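PDB 2BR4: cephalosporin hydroxylase CMCI from Streptomyces clavuligerus, which binds S-adenosylmethionine and magnesium in a Rossmann-like methyltransferase fold and probably serves in cephamycin biosynthesis. Local coordinates for residues V86-Y91 with L155-D160; Y182-D187 with S222-G227. The protein carries 1 engineered substitution. All coordinates share one frame; numbering follows the deposited sequence.

Contact 1 (V86-Y91 with L155-D160). With SAM (S-adenosylmethionine), chain V.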
loop_
_atom_site.group_PDB
_atom_site.type_symbol
_atom_site.label_atom_id
_atom_site.label_comp_id
_atom_site.label_asym_id
_atom_site.label_seq_id
_atom_site.Cartn_x
_atom_site.Cartn_y
_atom_site.Cartn_z
ATOM N N VAL E 86 -37.344 -7.350 5.144
ATOM C CA VAL E 86 -37.766 -6.110 4.501
ATOM C C VAL E 86 -36.560 -5.478 3.808
ATOM O O VAL E 86 -35.431 -5.566 4.294
ATOM C CB VAL E 86 -38.356 -5.095 5.518
ATOM C CG1 VAL E 86 -39.021 -3.934 4.796
ATOM C CG2 VAL E 86 -39.359 -5.761 6.447
ATOM N N GLU E 87 -36.806 -4.842 2.668
ATOM C CA GLU E 87 -35.759 -4.184 1.905
ATOM C C GLU E 87 -36.260 -2.823 1.465
ATOM O O GLU E 87 -36.962 -2.721 0.474
ATOM C CB GLU E 87 -35.357 -5.018 0.679
ATOM C CG GLU E 87 -34.026 -5.747 0.813
ATOM C CD GLU E 87 -32.833 -4.865 0.506
ATOM O OE1 GLU E 87 -32.767 -3.736 1.038
ATOM O OE2 GLU E 87 -31.951 -5.298 -0.260
ATOM N N LEU E 88 -35.924 -1.791 2.235
ATOM C CA LEU E 88 -36.119 -0.402 1.810
ATOM C C LEU E 88 -35.278 -0.155 0.572
ATOM O O LEU E 88 -34.123 -0.541 0.541
ATOM C CB LEU E 88 -35.689 0.565 2.914
ATOM C CG LEU E 88 -36.783 1.109 3.827
ATOM C CD1 LEU E 88 -36.190 2.094 4.829
ATOM C CD2 LEU E 88 -37.847 1.782 2.994
ATOM N N GLY E 89 -35.846 0.486 -0.444
ATOM C CA GLY E 89 -35.172 0.641 -1.726
ATOM C C GLY E 89 -35.014 -0.675 -2.470
ATOM O O GLY E 89 -34.334 -1.584 -1.990
ATOM N N VAL E 90 -35.623 -0.764 -3.655
ATOM C CA VAL E 90 -35.711 -2.019 -4.422
ATOM C C VAL E 90 -34.846 -2.023 -5.700
ATOM O O VAL E 90 -34.176 -3.025 -6.005
ATOM C CB VAL E 90 -37.195 -2.314 -4.805
ATOM C CG1 VAL E 90 -37.297 -3.421 -5.851
ATOM C CG2 VAL E 90 -38.009 -2.675 -3.563
ATOM N N TYR E 91 -34.889 -0.916 -6.442
ATOM C CA TYR E 91 -34.245 -0.801 -7.758
ATOM C C TYR E 91 -34.775 -1.856 -8.743
ATOM O O TYR E 91 -35.942 -1.821 -9.111
ATOM C CB TYR E 91 -32.706 -0.804 -7.646
ATOM C CG TYR E 91 -31.998 -0.344 -8.916
ATOM C CD1 TYR E 91 -32.352 0.855 -9.538
ATOM C CD2 TYR E 91 -30.986 -1.103 -9.496
ATOM C CE1 TYR E 91 -31.727 1.282 -10.692
ATOM C CE2 TYR E 91 -30.348 -0.679 -10.655
ATOM C CZ TYR E 91 -30.731 0.520 -11.250
ATOM O OH TYR E 91 -30.127 0.971 -12.401
ATOM N N LEU E 155 -37.016 -11.003 12.078
ATOM C CA LEU E 155 -37.130 -10.054 10.974
ATOM C C LEU E 155 -35.795 -9.377 10.730
ATOM O O LEU E 155 -35.063 -9.100 11.671
ATOM C CB LEU E 155 -38.174 -8.989 11.312
ATOM C CG LEU E 155 -38.502 -7.978 10.208
ATOM C CD1 LEU E 155 -39.977 -7.653 10.237
ATOM C CD2 LEU E 155 -37.694 -6.692 10.326
ATOM N N ILE E 156 -35.495 -9.105 9.462
ATOM C CA ILE E 156 -34.313 -8.333 9.073
ATOM C C ILE E 156 -34.779 -7.151 8.227
ATOM O O ILE E 156 -35.383 -7.330 7.177
ATOM C CB ILE E 156 -33.309 -9.199 8.287
ATOM C CG1 ILE E 156 -32.797 -10.351 9.161
ATOM C CG2 ILE E 156 -32.129 -8.347 7.798
ATOM C CD1 ILE E 156 -32.008 -11.400 8.409
ATOM N N PHE E 157 -34.496 -5.946 8.709
ATOM C CA PHE E 157 -34.916 -4.714 8.069
ATOM C C PHE E 157 -33.661 -4.050 7.518
ATOM O O PHE E 157 -32.739 -3.746 8.279
ATOM C CB PHE E 157 -35.598 -3.810 9.107
ATOM C CG PHE E 157 -36.311 -2.624 8.519
ATOM C CD1 PHE E 157 -37.681 -2.656 8.301
ATOM C CD2 PHE E 157 -35.612 -1.469 8.192
ATOM C CE1 PHE E 157 -38.341 -1.552 7.758
ATOM C CE2 PHE E 157 -36.265 -0.363 7.656
ATOM C CZ PHE E 157 -37.627 -0.404 7.438
ATOM N N ILE E 158 -33.638 -3.825 6.204
ATOM C CA ILE E 158 -32.455 -3.322 5.503
ATOM C C ILE E 158 -32.732 -1.963 4.861
ATOM O O ILE E 158 -33.585 -1.842 3.982
ATOM C CB ILE E 158 -32.018 -4.322 4.404
ATOM C CG1 ILE E 158 -31.800 -5.718 4.989
ATOM C CG2 ILE E 158 -30.739 -3.851 3.733
ATOM C CD1 ILE E 158 -31.703 -6.819 3.943
ATOM N N ASP E 159 -32.007 -0.942 5.303
ATOM C CA ASP E 159 -32.049 0.358 4.650
ATOM C C ASP E 159 -31.128 0.416 3.431
ATOM O O ASP E 159 -29.903 0.419 3.558
ATOM C CB ASP E 159 -31.665 1.469 5.621
ATOM C CG ASP E 159 -31.892 2.842 5.027
ATOM O OD1 ASP E 159 -31.288 3.828 5.512
ATOM O OD2 ASP E 159 -32.671 3.021 4.063
ATOM N N ASP E 160 -31.731 0.475 2.250
ATOM C CA ASP E 160 -30.989 0.662 1.005
ATOM C C ASP E 160 -31.474 1.877 0.222
ATOM O O ASP E 160 -31.207 1.983 -0.964
ATOM C CB ASP E 160 -31.089 -0.590 0.143
ATOM C CG ASP E 160 -29.905 -1.494 0.310
ATOM O OD1 ASP E 160 -28.766 -1.048 0.027
ATOM O OD2 ASP E 160 -30.034 -2.670 0.719
HETATM N N SAM V . -32.307 -3.508 -3.077
HETATM C CA SAM V . -31.299 -3.064 -4.032
HETATM C C SAM V . -30.214 -4.128 -4.209
HETATM O O SAM V . -29.380 -4.343 -3.331
HETATM O OXT SAM V . -30.139 -4.811 -5.234
HETATM C CB SAM V . -30.687 -1.743 -3.561
HETATM C CG SAM V . -31.554 -0.498 -3.798
HETATM S SD SAM V . -30.722 0.832 -4.722
HETATM C CE SAM V . -29.231 1.046 -3.718
HETATM C "C5'" SAM V . -31.572 2.354 -4.221
HETATM C "C4'" SAM V . -33.073 2.389 -4.467
HETATM O "O4'" SAM V . -33.654 3.216 -3.477
HETATM C "C3'" SAM V . -33.451 2.979 -5.824
HETATM O "O3'" SAM V . -34.303 2.099 -6.514
HETATM C "C2'" SAM V . -34.156 4.287 -5.512
HETATM O "O2'" SAM V . -35.270 4.546 -6.339
HETATM C "C1'" SAM V . -34.596 4.090 -4.071
HETATM N N9 SAM V . -34.757 5.374 -3.351
HETATM C C8 SAM V . -33.908 6.454 -3.325
HETATM N N7 SAM V . -34.463 7.411 -2.544
HETATM C C5 SAM V . -35.652 6.961 -2.072
HETATM C C6 SAM V . -36.625 7.517 -1.238
HETATM N N6 SAM V . -36.484 8.738 -0.730
HETATM N N1 SAM V . -37.755 6.785 -0.932
HETATM C C2 SAM V . -37.934 5.518 -1.445
HETATM N N3 SAM V . -36.968 4.969 -2.262
HETATM C C4 SAM V . -35.849 5.678 -2.575
#
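Val86 and Phe157 form a parallel bridge, their CA atoms 4.8 Å apart, and strands 86-88 and 155-159 run at 9° to each other. Backbone bonds join Val86 N to Ile156 O (2.8 Å), Ile158 N to Val86 O (3.1 Å) and Leu88 N to Ile158 O (2.9 Å). On one face the Phe157 ring, with CG anti to the backbone N (chi1 -169°), reaches the neighbouring strand obliquely: CD1 meets Val86 CB at 3.8 Å, and CE2 meets Leu88 CD1 at 3.7 Å. On the other, the side chain of Glu87 bends at its second torsion and sets OE1 against Ile158 CG2; this OE1 lies 3.0 Å from Asp160 OD2, two acceptors rather than a bond. Lys65 NZ makes salt bridges with Glu87 OE2 and Asp160 OD2 and probably offsets their charge, while Asp160 belongs to the magnesium site. Beyond the strand end, Gly89 O accepts a bond from the amino group of S-adenosylmethionine (N to O, 3.0 Å), as expected for the glycine-rich turn of a class I methyltransferase fold. Asp159 is held by Thr165 OG1 and the amides of Ala161 and His162. Strand 111-116 flanks 86-88, strand 182-185 flanks 155-159, and helices 67-80 and 94-105 pack over the Glu87 and Ile158 face.

Contact 2 (Y182-D187 with S222-G227). With MG (magnesium ion), chain U.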
loop_
_atom_site.group_PDB
_atom_site.type_symbol
_atom_site.label_atom_id
_atom_site.label_comp_id
_atom_site.label_asym_id
_atom_site.label_seq_id
_atom_site.Cartn_x
_atom_site.Cartn_y
_atom_site.Cartn_z
ATOM N N TYR E 182 -32.634 -7.670 13.187
ATOM C CA TYR E 182 -31.593 -6.761 12.700
ATOM C C TYR E 182 -32.169 -5.482 12.073
ATOM O O TYR E 182 -33.287 -5.471 11.547
ATOM C CB TYR E 182 -30.693 -7.484 11.691
ATOM C CG TYR E 182 -29.742 -8.483 12.324
ATOM C CD1 TYR E 182 -30.193 -9.717 12.772
ATOM C CD2 TYR E 182 -28.397 -8.187 12.483
ATOM C CE1 TYR E 182 -29.326 -10.639 13.356
ATOM C CE2 TYR E 182 -27.523 -9.098 13.070
ATOM C CZ TYR E 182 -27.991 -10.321 13.500
ATOM O OH TYR E 182 -27.128 -11.225 14.083
ATOM N N PHE E 183 -31.406 -4.396 12.191
ATOM C CA PHE E 183 -31.618 -3.176 11.420
ATOM C C PHE E 183 -30.283 -2.830 10.765
ATOM O O PHE E 183 -29.362 -2.349 11.416
ATOM C CB PHE E 183 -32.107 -2.033 12.311
ATOM C CG PHE E 183 -32.673 -0.855 11.544
ATOM C CD1 PHE E 183 -34.042 -0.641 11.482
ATOM C CD2 PHE E 183 -31.833 0.046 10.898
ATOM C CE1 PHE E 183 -34.562 0.441 10.784
ATOM C CE2 PHE E 183 -32.354 1.131 10.201
ATOM C CZ PHE E 183 -33.718 1.324 10.144
ATOM N N ILE E 184 -30.186 -3.095 9.468
ATOM C CA ILE E 184 -28.944 -2.937 8.734
ATOM C C ILE E 184 -28.980 -1.694 7.854
ATOM O O ILE E 184 -29.855 -1.544 7.009
ATOM C CB ILE E 184 -28.678 -4.208 7.910
ATOM C CG1 ILE E 184 -28.471 -5.390 8.864
ATOM C CG2 ILE E 184 -27.454 -4.034 7.021
ATOM C CD1 ILE E 184 -28.556 -6.741 8.214
ATOM N N ILE E 185 -28.023 -0.797 8.085
ATOM C CA ILE E 185 -27.828 0.389 7.256
ATOM C C ILE E 185 -26.665 0.152 6.294
ATOM O O ILE E 185 -25.501 0.190 6.693
ATOM C CB ILE E 185 -27.547 1.617 8.142
ATOM C CG1 ILE E 185 -28.732 1.889 9.078
ATOM C CG2 ILE E 185 -27.254 2.849 7.271
ATOM C CD1 ILE E 185 -28.390 2.791 10.278
ATOM N N GLU E 186 -26.983 -0.093 5.029
ATOM C CA GLU E 186 -25.959 -0.333 4.020
ATOM C C GLU E 186 -25.344 0.986 3.554
ATOM O O GLU E 186 -26.016 2.011 3.512
ATOM C CB GLU E 186 -26.529 -1.131 2.835
ATOM C CG GLU E 186 -27.091 -2.502 3.233
ATOM C CD GLU E 186 -27.384 -3.438 2.054
ATOM O OE1 GLU E 186 -27.198 -3.056 0.882
ATOM O OE2 GLU E 186 -27.809 -4.584 2.302
ATOM N N ASP E 187 -24.036 0.941 3.296
ATOM C CA ASP E 187 -23.264 1.975 2.592
ATOM C C ASP E 187 -22.968 3.284 3.325
ATOM O O ASP E 187 -21.852 3.792 3.230
ATOM C CB ASP E 187 -23.907 2.294 1.244
ATOM C CG ASP E 187 -24.033 1.081 0.376
ATOM O OD1 ASP E 187 -22.974 0.501 0.039
ATOM O OD2 ASP E 187 -25.143 0.626 0.006
ATOM N N SER E 222 -17.384 -4.350 3.130
ATOM C CA SER E 222 -17.271 -2.884 3.060
ATOM C C SER E 222 -18.602 -2.144 2.830
ATOM O O SER E 222 -18.696 -0.956 3.124
ATOM C CB SER E 222 -16.228 -2.445 2.030
ATOM O OG SER E 222 -16.601 -2.792 0.724
ATOM N N GLN E 223 -19.629 -2.825 2.326
ATOM C CA GLN E 223 -20.945 -2.196 2.174
ATOM C C GLN E 223 -21.683 -2.173 3.511
ATOM O O GLN E 223 -22.446 -1.254 3.783
ATOM C CB GLN E 223 -21.803 -2.927 1.139
ATOM C CG GLN E 223 -21.382 -2.730 -0.321
ATOM C CD GLN E 223 -22.139 -3.657 -1.262
ATOM O OE1 GLN E 223 -22.172 -4.878 -1.060
ATOM N NE2 GLN E 223 -22.776 -3.082 -2.267
ATOM N N LEU E 224 -21.465 -3.190 4.340
ATOM C CA LEU E 224 -22.149 -3.292 5.626
ATOM C C LEU E 224 -21.332 -2.651 6.742
ATOM O O LEU E 224 -21.770 -2.610 7.882
ATOM C CB LEU E 224 -22.428 -4.756 5.956
ATOM C CG LEU E 224 -23.162 -5.564 4.876
ATOM C CD1 LEU E 224 -23.174 -7.027 5.252
ATOM C CD2 LEU E 224 -24.584 -5.052 4.670
ATOM N N ASP E 225 -20.157 -2.135 6.389
ATOM C CA ASP E 225 -19.197 -1.561 7.327
ATOM C C ASP E 225 -19.828 -0.782 8.491
ATOM O O ASP E 225 -20.449 0.259 8.295
ATOM C CB ASP E 225 -18.226 -0.650 6.555
ATOM C CG ASP E 225 -16.959 -0.356 7.322
ATOM O OD1 ASP E 225 -16.768 -0.955 8.393
ATOM O OD2 ASP E 225 -16.093 0.453 6.927
ATOM N N ARG E 226 -19.641 -1.304 9.699
ATOM C CA ARG E 226 -20.148 -0.710 10.942
ATOM C C ARG E 226 -21.620 -0.279 10.860
ATOM O O ARG E 226 -21.988 0.795 11.322
ATOM C CB ARG E 226 -19.265 0.472 11.372
ATOM C CG ARG E 226 -17.797 0.122 11.622
ATOM C CD ARG E 226 -16.877 1.336 11.619
ATOM N NE ARG E 226 -16.614 1.826 10.262
ATOM C CZ ARG E 226 -16.100 3.024 9.961
ATOM N NH1 ARG E 226 -15.780 3.896 10.916
ATOM N NH2 ARG E 226 -15.897 3.348 8.686
ATOM N N GLY E 227 -22.454 -1.139 10.286
ATOM C CA GLY E 227 -23.865 -0.838 10.097
ATOM C C GLY E 227 -24.805 -2.019 10.270
ATOM O O GLY E 227 -25.953 -1.955 9.854
HETATM MG MG MG U . -27.019 0.901 -1.423
HETATM O O HOH W 1 -22.780 1.215 6.419
#
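The carboxyl end of strand 182-185, the last parallel strand of the methyltransferase-like sheet, meets here the loop that leads into antiparallel strand 228-230, beside the magnesium site. Two backbone bonds define the pairing: Ile185 N to Gly227 O (3.0 Å) and Asp187 N to Gln223 O (2.8 Å). The second is nearly straight, 166° at the hydrogen. Between them a water donates to Ile185 O (2.9 Å) and to Asp225 O (3.1 Å), bridging the segments where no direct backbone bond joins Asp225 to the strand. Leu224 brings its CD2 branch against Ile184, crossing it at a slant, with Leu224 CD2 3.8 Å from Ile184 CG2. The same methyl lies alongside the extended chain of Glu186, whose CG is 3.9 Å away. That chain ends at Tyr73 OH, through OE2, and at Lys65, through OE1. Asp187 has CG anti to its carbonyl carbon (chi1 -57°), which lays the carboxylate beside Gln223, both side chains pointing the same way with carboxylate and amide planes 64° apart. OD1 rests against Gln223 CG at 3.6 Å, while OD2 binds magnesium at 2.4 Å. The Gln223 amide is itself tied down by Thr69 OG1, Asp66 N and Leu64 O, and Asp160 is the other protein residue of the metal site. Gln223 is thus consistent with a second-shell role: its carbonyl holds the backbone N of the metal ligand, its methylenes back one carboxylate oxygen, and the other oxygen is turned to the ion.

From the N terminus, contact 1 comes first: 86-91 returns to 155-160 after 63 residues that include helix 94-105 and strands 111-116 and 132-136. Contact 2 opens only after that loop has closed, and spans 34 residues from 182-187 to 222-227, including helices 189-195 and 197-205. The two are thus in series, neither nested nor crossed. Strands 155-159 and 182-185 are sheet neighbours, with Asp159 N probably bonded to Ile184 O (2.8 Å) and the rings of Phe157 and Phe183 meeting with their planes at about 15°. Together they bring Asp160 and Asp187, the two residues of the magnesium site, to neighbouring strand ends, and contact 2 adds the tie from the parallel strands to antiparallel strand 228-230.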